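Local coordinates for branched-chain-amino-acid aminotransferase (Deinococcus radiodurans, PDB 3UZO), which probably catalyses the reversible, pyridoxal-phosphate-dependent exchange of an amino group between branched-chain amino acids and 2-oxoglutarate, giving branched-chain 2-oxo acids and L-glutamate, at residues 35-41 / 52-58; 141-147 / 166-172. All coordinates share one frame; numbering follows the deposited sequence.

In the fold
Both contacts are pairings of neighbouring strands within one seven-stranded antiparallel sheet, and they come in series along the chain, with contact 1 closed before contact 2 begins. Contact 1 belongs to the hairpin 39-45/48-55, whose second strand is outermost within this chain; contact 2 belongs to the hairpin 141-151/162-172, nearer the middle. Their centres lie about 11 Å apart, and strands 39-45 and 162-172 join them directly: Tyr40 N probably bonds to Val167 O, and Arg39 packs on Phe168. Both contacts touch the second subunit. The sheet thus runs from a partly exposed margin to buried strands that present Tyr143 and Arg145 to the bound glutamate.

Contact 1 (35-41 / 52-58); sequences RTDLRYL and GTLTEDN
Arg39 and Leu41 pair with Thr55 and Thr53 through their backbones in an antiparallel beta hairpin, at the end remote from its turn. Both are hydrogen-bonded pairs with a bond in each direction; Thr55 N to Arg39 O, for instance, measures 2.8 Å. Between them Tyr40 and Leu54 form the non-hydrogen-bonded pair, and there Leu54 CD2 rests 4.1 Å from Tyr40 CB. On the other face of the sheet the methyl CG2 of Thr55 lies against Arg39 CG at 4.0 Å and also touches Leu41 CB.

Past the strands, Arg35 bridges to the loop 56-58, and the side chain of Arg39 packs against Asn58. Arg35 stretches straight from CG to NE, with CG set opposite its own backbone N (chi1 -176°), which carries the guanidinium across to 56-58. Its NH2 donates to Glu56 O at 2.8 Å, an acceptor lying near the guanidinium plane, and makes a salt bridge to Glu56 OE1 at 3.1 Å. The Asn58 amide stacks over a face of this guanidinium, the planes only 8° apart. The Arg39 chain, kinked twice along its length, runs alongside Asn58, whose CB sits over its guanidinium face, 3.6 Å from Arg39 NH1; here amide and guanidinium stand nearly perpendicular, at 85°. Asn58 thus touches both arginines, Arg35 with its amide and Arg39 with CB.

Further out, Tyr33 OH holds Asn58 OD1, while Arg39 NH1 forms a salt bridge with Glu64 of the second subunit, so that the hairpin also contributes to the dimer interface. Arg39 NE, by contrast, is buried without a partner in the model. The chain beyond Thr55 is turned by an ST turn, in which Asp57 N donates to Thr55 OG1 at 3.2 Å.

Contact 2 (141-147 / 166-172); sequences SLYLRPF and SVFCVPV. With GLU (glutamic acid), chain D.
In the beta hairpin of strands 141-151 and 162-172, which supplies part of the glutamate pocket of this class-IV aminotransferase, Arg145 and Phe168 face each other as a hydrogen-bonded antiparallel pair. Arg145 N gives a good bond to Phe168 O, but the return bond from Phe168 N to Arg145 O is weak, at 3.4 Å. The arginine's aliphatic part lies along the phenylalanine, and Arg145 CB makes a CH-pi contact over the face of the Phe168 ring, 4.0 Å from its centroid and 16° off the normal.

Two turns in the arginine chain, about CB-CG and CG-CD, lead the guanidinium away from the opposing strand and toward the ligand. NH2 donates to OXT of the bound glutamate at 2.7 Å through a bent bond (136°), and to Tyr143 OH at 2.9 Å through a much straighter one (168°). That hydroxyl lies almost in the guanidinium plane, at its edge, and would help fix the rotation of the group. Tyr71 OH of the second subunit adds a weak bond to NH2 and itself binds the glutamate, as does Val157 N of that subunit; the site is thus shared across the dimer.

Next to Phe168, Phe147 meets it edge to edge, CE2 to CD2 at 3.8 Å, the two side chains running roughly perpendicular, and the Phe147 ring also packs on Ser166 CB.

The other face is apolar. Leu144 CD2 touches Cys169 CB at 3.8 Å and also reaches Val167 CG1, Leu142 CD1 meets Cys169 SG, and helix 115-128 packs against Leu144, Pro146 and Cys169. Back on the ligand side, Val172 CG1 packs 3.8 Å from Tyr143 CB.

Contact 1 (35-41 / 52-58)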
loop_
_atom_site.group_PDB
_atom_site.type_symbol
_atom_site.label_atom_id
_atom_site.label_comp_id
_atom_site.label_asym_id
_atom_site.label_seq_id
_atom_site.Cartn_x
_atom_site.Cartn_y
_atom_site.Cartn_z
ATOM N N ARG A 35 4.847 -23.747 8.493
ATOM C CA ARG A 35 5.064 -23.242 9.835
ATOM C C ARG A 35 6.299 -23.836 10.481
ATOM O O ARG A 35 6.403 -25.057 10.654
ATOM C CB ARG A 35 3.842 -23.506 10.714
ATOM C CG ARG A 35 3.975 -22.917 12.112
ATOM C CD ARG A 35 2.688 -23.040 12.900
ATOM N NE ARG A 35 2.827 -22.495 14.249
ATOM C CZ ARG A 35 1.806 -22.280 15.074
ATOM N NH1 ARG A 35 0.566 -22.565 14.687
ATOM N NH2 ARG A 35 2.022 -21.773 16.284
ATOM N N THR A 36 7.255 -22.978 10.821
ATOM C CA THR A 36 8.451 -23.468 11.487
ATOM C C THR A 36 8.199 -23.314 12.987
ATOM O O THR A 36 7.175 -22.761 13.393
ATOM C CB THR A 36 9.719 -22.711 11.036
ATOM O OG1 THR A 36 9.489 -21.304 11.115
ATOM C CG2 THR A 36 10.073 -23.089 9.584
ATOM N N ASP A 37 9.117 -23.793 13.813
ATOM C CA ASP A 37 8.904 -23.766 15.260
ATOM C C ASP A 37 8.836 -22.427 15.995
ATOM O O ASP A 37 7.868 -22.149 16.709
ATOM C CB ASP A 37 9.947 -24.660 15.947
ATOM C CG ASP A 37 9.861 -26.116 15.493
ATOM O OD1 ASP A 37 8.823 -26.502 14.910
ATOM O OD2 ASP A 37 10.825 -26.880 15.728
ATOM N N LEU A 38 9.852 -21.592 15.824
ATOM C CA LEU A 38 9.894 -20.332 16.545
ATOM C C LEU A 38 10.199 -19.100 15.697
ATOM O O LEU A 38 10.991 -19.163 14.748
ATOM C CB LEU A 38 10.942 -20.441 17.649
ATOM C CG LEU A 38 10.679 -21.505 18.716
ATOM C CD1 LEU A 38 11.976 -21.820 19.472
ATOM C CD2 LEU A 38 9.594 -21.014 19.654
ATOM N N ARG A 39 9.561 -17.989 16.047
ATOM C CA ARG A 39 9.803 -16.724 15.355
ATOM C C ARG A 39 10.138 -15.633 16.371
ATOM O O ARG A 39 9.783 -15.733 17.560
ATOM C CB ARG A 39 8.591 -16.315 14.507
ATOM C CG ARG A 39 7.258 -16.282 15.233
ATOM C CD ARG A 39 6.257 -17.189 14.533
ATOM N NE ARG A 39 6.473 -18.573 14.902
ATOM C CZ ARG A 39 6.487 -19.605 14.066
ATOM N NH1 ARG A 39 6.298 -19.449 12.757
ATOM N NH2 ARG A 39 6.696 -20.810 14.563
ATOM N N TYR A 40 10.828 -14.600 15.892
ATOM C CA TYR A 40 11.248 -13.472 16.709
ATOM C C TYR A 40 10.174 -12.381 16.703
ATOM O O TYR A 40 9.560 -12.096 15.669
ATOM C CB TYR A 40 12.575 -12.928 16.160
ATOM C CG TYR A 40 13.142 -11.720 16.877
ATOM C CD1 TYR A 40 14.217 -11.846 17.757
ATOM C CD2 TYR A 40 12.631 -10.445 16.640
ATOM C CE1 TYR A 40 14.777 -10.725 18.383
ATOM C CE2 TYR A 40 13.180 -9.317 17.260
ATOM C CZ TYR A 40 14.252 -9.466 18.127
ATOM O OH TYR A 40 14.794 -8.354 18.728
ATOM N N LEU A 41 9.947 -11.778 17.865
ATOM C CA LEU A 41 8.951 -10.723 17.994
ATOM C C LEU A 41 9.458 -9.637 18.933
ATOM O O LEU A 41 9.920 -9.932 20.039
ATOM C CB LEU A 41 7.641 -11.300 18.541
ATOM C CG LEU A 41 6.469 -10.329 18.740
ATOM C CD1 LEU A 41 6.010 -9.800 17.398
ATOM C CD2 LEU A 41 5.318 -11.047 19.438
ATOM N N GLY A 52 13.144 -7.846 22.369
ATOM C CA GLY A 52 12.621 -8.853 21.464
ATOM C C GLY A 52 12.707 -10.225 22.107
ATOM O O GLY A 52 13.543 -10.461 22.978
ATOM N N THR A 53 11.844 -11.138 21.680
ATOM C CA THR A 53 11.837 -12.489 22.222
ATOM C C THR A 53 11.425 -13.494 21.160
ATOM O O THR A 53 10.963 -13.118 20.081
ATOM C CB THR A 53 10.843 -12.613 23.392
ATOM O OG1 THR A 53 10.804 -13.970 23.840
ATOM C CG2 THR A 53 9.446 -12.212 22.946
ATOM N N LEU A 54 11.611 -14.773 21.463
ATOM C CA LEU A 54 11.208 -15.829 20.545
ATOM C C LEU A 54 9.867 -16.353 21.026
ATOM O O LEU A 54 9.632 -16.478 22.231
ATOM C CB LEU A 54 12.222 -16.975 20.531
ATOM C CG LEU A 54 13.565 -16.701 19.856
ATOM C CD1 LEU A 54 14.406 -17.972 19.870
ATOM C CD2 LEU A 54 13.328 -16.231 18.430
ATOM N N THR A 55 8.981 -16.636 20.080
ATOM C CA THR A 55 7.672 -17.162 20.409
ATOM C C THR A 55 7.293 -18.236 19.400
ATOM O O THR A 55 7.823 -18.276 18.292
ATOM C CB THR A 55 6.604 -16.053 20.404
ATOM O OG1 THR A 55 5.319 -16.637 20.653
ATOM C CG2 THR A 55 6.583 -15.321 19.055
ATOM N N GLU A 56 6.393 -19.125 19.794
ATOM C CA GLU A 56 5.944 -20.178 18.899
ATOM C C GLU A 56 4.656 -19.808 18.153
ATOM O O GLU A 56 4.321 -20.421 17.143
ATOM C CB GLU A 56 5.726 -21.463 19.708
ATOM C CG GLU A 56 4.512 -22.282 19.315
ATOM C CD GLU A 56 3.198 -21.671 19.782
ATOM O OE1 GLU A 56 2.134 -22.197 19.399
ATOM O OE2 GLU A 56 3.221 -20.670 20.530
ATOM N N ASP A 57 3.957 -18.788 18.638
ATOM C CA ASP A 57 2.658 -18.407 18.082
ATOM C C ASP A 57 2.382 -18.459 16.562
ATOM O O ASP A 57 1.622 -19.310 16.109
ATOM C CB ASP A 57 2.248 -17.050 18.667
ATOM C CG ASP A 57 0.758 -16.795 18.548
ATOM O OD1 ASP A 57 0.207 -16.016 19.361
ATOM O OD2 ASP A 57 0.139 -17.374 17.637
ATOM N N ASN A 58 2.966 -17.564 15.780
ATOM C CA ASN A 58 2.757 -17.516 14.315
ATOM C C ASN A 58 1.473 -16.777 13.900
ATOM O O ASN A 58 1.161 -16.644 12.718
ATOM C CB ASN A 58 2.891 -18.929 13.670
ATOM C CG ASN A 58 1.578 -19.505 13.103
ATOM O OD1 ASN A 58 1.552 -20.018 11.972
ATOM N ND2 ASN A 58 0.516 -19.472 13.888
#

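Contact 2 (141-147 / 166-172)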
loop_
_atom_site.group_PDB
_atom_site.type_symbol
_atom_site.label_atom_id
_atom_site.label_comp_id
_atom_site.label_asym_id
_atom_site.label_seq_id
_atom_site.Cartn_x
_atom_site.Cartn_y
_atom_site.Cartn_z
ATOM N N SER A 141 16.836 -23.482 0.638
ATOM C CA SER A 141 17.409 -22.509 1.548
ATOM C C SER A 141 16.374 -22.226 2.612
ATOM O O SER A 141 15.229 -22.687 2.520
ATOM C CB SER A 141 17.765 -21.215 0.796
ATOM O OG SER A 141 16.604 -20.629 0.224
ATOM N N LEU A 142 16.784 -21.497 3.642
ATOM C CA LEU A 142 15.871 -21.126 4.711
ATOM C C LEU A 142 15.591 -19.648 4.493
ATOM O O LEU A 142 16.463 -18.802 4.707
ATOM C CB LEU A 142 16.510 -21.352 6.088
ATOM C CG LEU A 142 15.577 -21.060 7.274
ATOM C CD1 LEU A 142 14.284 -21.864 7.131
ATOM C CD2 LEU A 142 16.282 -21.400 8.592
ATOM N N TYR A 143 14.375 -19.344 4.049
ATOM C CA TYR A 143 13.975 -17.970 3.778
ATOM C C TYR A 143 13.555 -17.251 5.044
ATOM O O TYR A 143 12.762 -17.774 5.822
ATOM C CB TYR A 143 12.799 -17.939 2.802
ATOM C CG TYR A 143 12.401 -16.545 2.359
ATOM C CD1 TYR A 143 13.080 -15.900 1.323
ATOM C CD2 TYR A 143 11.327 -15.883 2.952
ATOM C CE1 TYR A 143 12.693 -14.630 0.883
ATOM C CE2 TYR A 143 10.930 -14.613 2.523
ATOM C CZ TYR A 143 11.615 -13.997 1.486
ATOM O OH TYR A 143 11.195 -12.771 1.028
ATOM N N LEU A 144 14.080 -16.042 5.230
ATOM C CA LEU A 144 13.757 -15.223 6.393
ATOM C C LEU A 144 12.869 -14.062 5.983
ATOM O O LEU A 144 13.128 -13.404 4.969
ATOM C CB LEU A 144 15.039 -14.690 7.031
ATOM C CG LEU A 144 15.861 -15.787 7.711
ATOM C CD1 LEU A 144 17.330 -15.441 7.698
ATOM C CD2 LEU A 144 15.349 -15.972 9.134
ATOM N N ARG A 145 11.835 -13.806 6.779
ATOM C CA ARG A 145 10.906 -12.720 6.504
ATOM C C ARG A 145 10.764 -11.737 7.662
ATOM O O ARG A 145 9.885 -11.888 8.523
ATOM C CB ARG A 145 9.524 -13.283 6.123
ATOM C CG ARG A 145 8.400 -12.255 6.049
ATOM C CD ARG A 145 8.762 -11.082 5.132
ATOM N NE ARG A 145 9.022 -11.507 3.762
ATOM C CZ ARG A 145 8.079 -11.782 2.869
ATOM N NH1 ARG A 145 6.800 -11.675 3.197
ATOM N NH2 ARG A 145 8.415 -12.158 1.638
ATOM N N PRO A 146 11.655 -10.735 7.722
ATOM C CA PRO A 146 11.601 -9.722 8.779
ATOM C C PRO A 146 10.540 -8.729 8.319
ATOM O O PRO A 146 10.415 -8.479 7.113
ATOM C CB PRO A 146 12.993 -9.078 8.737
ATOM C CG PRO A 146 13.851 -10.077 7.986
ATOM C CD PRO A 146 12.910 -10.630 6.960
ATOM N N PHE A 147 9.761 -8.182 9.249
ATOM C CA PHE A 147 8.760 -7.201 8.869
ATOM C C PHE A 147 8.402 -6.302 10.036
ATOM O O PHE A 147 8.579 -6.671 11.192
ATOM C CB PHE A 147 7.504 -7.878 8.281
ATOM C CG PHE A 147 6.711 -8.694 9.266
ATOM C CD1 PHE A 147 5.599 -8.150 9.904
ATOM C CD2 PHE A 147 7.036 -10.025 9.506
ATOM C CE1 PHE A 147 4.813 -8.928 10.767
ATOM C CE2 PHE A 147 6.263 -10.811 10.366
ATOM C CZ PHE A 147 5.149 -10.261 10.996
ATOM N N SER A 166 9.012 -8.336 13.558
ATOM C CA SER A 166 9.035 -9.784 13.694
ATOM C C SER A 166 9.820 -10.428 12.569
ATOM O O SER A 166 9.959 -9.858 11.483
ATOM C CB SER A 166 7.593 -10.320 13.703
ATOM O OG SER A 166 7.546 -11.728 13.849
ATOM N N VAL A 167 10.359 -11.608 12.846
ATOM C CA VAL A 167 11.096 -12.357 11.838
ATOM C C VAL A 167 10.728 -13.827 11.943
ATOM O O VAL A 167 10.908 -14.436 13.004
ATOM C CB VAL A 167 12.650 -12.263 12.002
ATOM C CG1 VAL A 167 13.327 -12.969 10.810
ATOM C CG2 VAL A 167 13.101 -10.815 12.055
ATOM N N PHE A 168 10.173 -14.385 10.869
ATOM C CA PHE A 168 9.861 -15.813 10.852
ATOM C C PHE A 168 10.587 -16.382 9.643
ATOM O O PHE A 168 11.029 -15.627 8.761
ATOM C CB PHE A 168 8.343 -16.085 10.801
ATOM C CG PHE A 168 7.658 -15.655 9.530
ATOM C CD1 PHE A 168 7.649 -16.486 8.403
ATOM C CD2 PHE A 168 6.963 -14.452 9.478
ATOM C CE1 PHE A 168 6.946 -16.122 7.246
ATOM C CE2 PHE A 168 6.255 -14.074 8.321
ATOM C CZ PHE A 168 6.249 -14.916 7.208
ATOM N N CYS A 169 10.767 -17.694 9.620
ATOM C CA CYS A 169 11.470 -18.318 8.510
ATOM C C CYS A 169 10.650 -19.440 7.903
ATOM O O CYS A 169 9.749 -19.977 8.541
ATOM C CB CYS A 169 12.837 -18.846 8.965
ATOM S SG CYS A 169 12.768 -20.188 10.173
ATOM N N VAL A 170 10.973 -19.779 6.661
ATOM C CA VAL A 170 10.274 -20.823 5.918
ATOM C C VAL A 170 11.257 -21.502 4.970
ATOM O O VAL A 170 11.915 -20.836 4.171
ATOM C CB VAL A 170 9.130 -20.221 5.047
ATOM C CG1 VAL A 170 8.387 -21.337 4.294
ATOM C CG2 VAL A 170 8.165 -19.427 5.914
ATOM N N PRO A 171 11.391 -22.834 5.059
ATOM C CA PRO A 171 12.320 -23.507 4.146
ATOM C C PRO A 171 11.713 -23.379 2.749
ATOM O O PRO A 171 10.504 -23.552 2.587
ATOM C CB PRO A 171 12.311 -24.949 4.650
ATOM C CG PRO A 171 10.898 -25.101 5.184
ATOM C CD PRO A 171 10.693 -23.801 5.925
ATOM N N VAL A 172 12.528 -23.065 1.746
ATOM C CA VAL A 172 12.004 -22.901 0.391
ATOM C C VAL A 172 12.940 -23.407 -0.697
ATOM O O VAL A 172 14.137 -23.599 -0.473
ATOM C CB VAL A 172 11.724 -21.413 0.052
ATOM C CG1 VAL A 172 10.857 -20.774 1.116
ATOM C CG2 VAL A 172 13.048 -20.660 -0.088
HETATM N N GLU D . 9.505 -10.441 -1.109
HETATM C CA GLU D . 9.088 -11.187 -2.326
HETATM C C GLU D . 7.781 -11.906 -2.080
HETATM O O GLU D . 7.112 -12.256 -3.069
HETATM C CB GLU D . 10.151 -12.211 -2.714
HETATM C CG GLU D . 11.297 -11.635 -3.508
HETATM C CD GLU D . 12.206 -12.705 -4.062
HETATM O OE1 GLU D . 11.681 -13.737 -4.538
HETATM O OE2 GLU D . 13.440 -12.510 -4.023
HETATM O OXT GLU D . 7.459 -12.112 -0.895
HETATM O O HOH W 1 16.000 -21.464 -2.413
#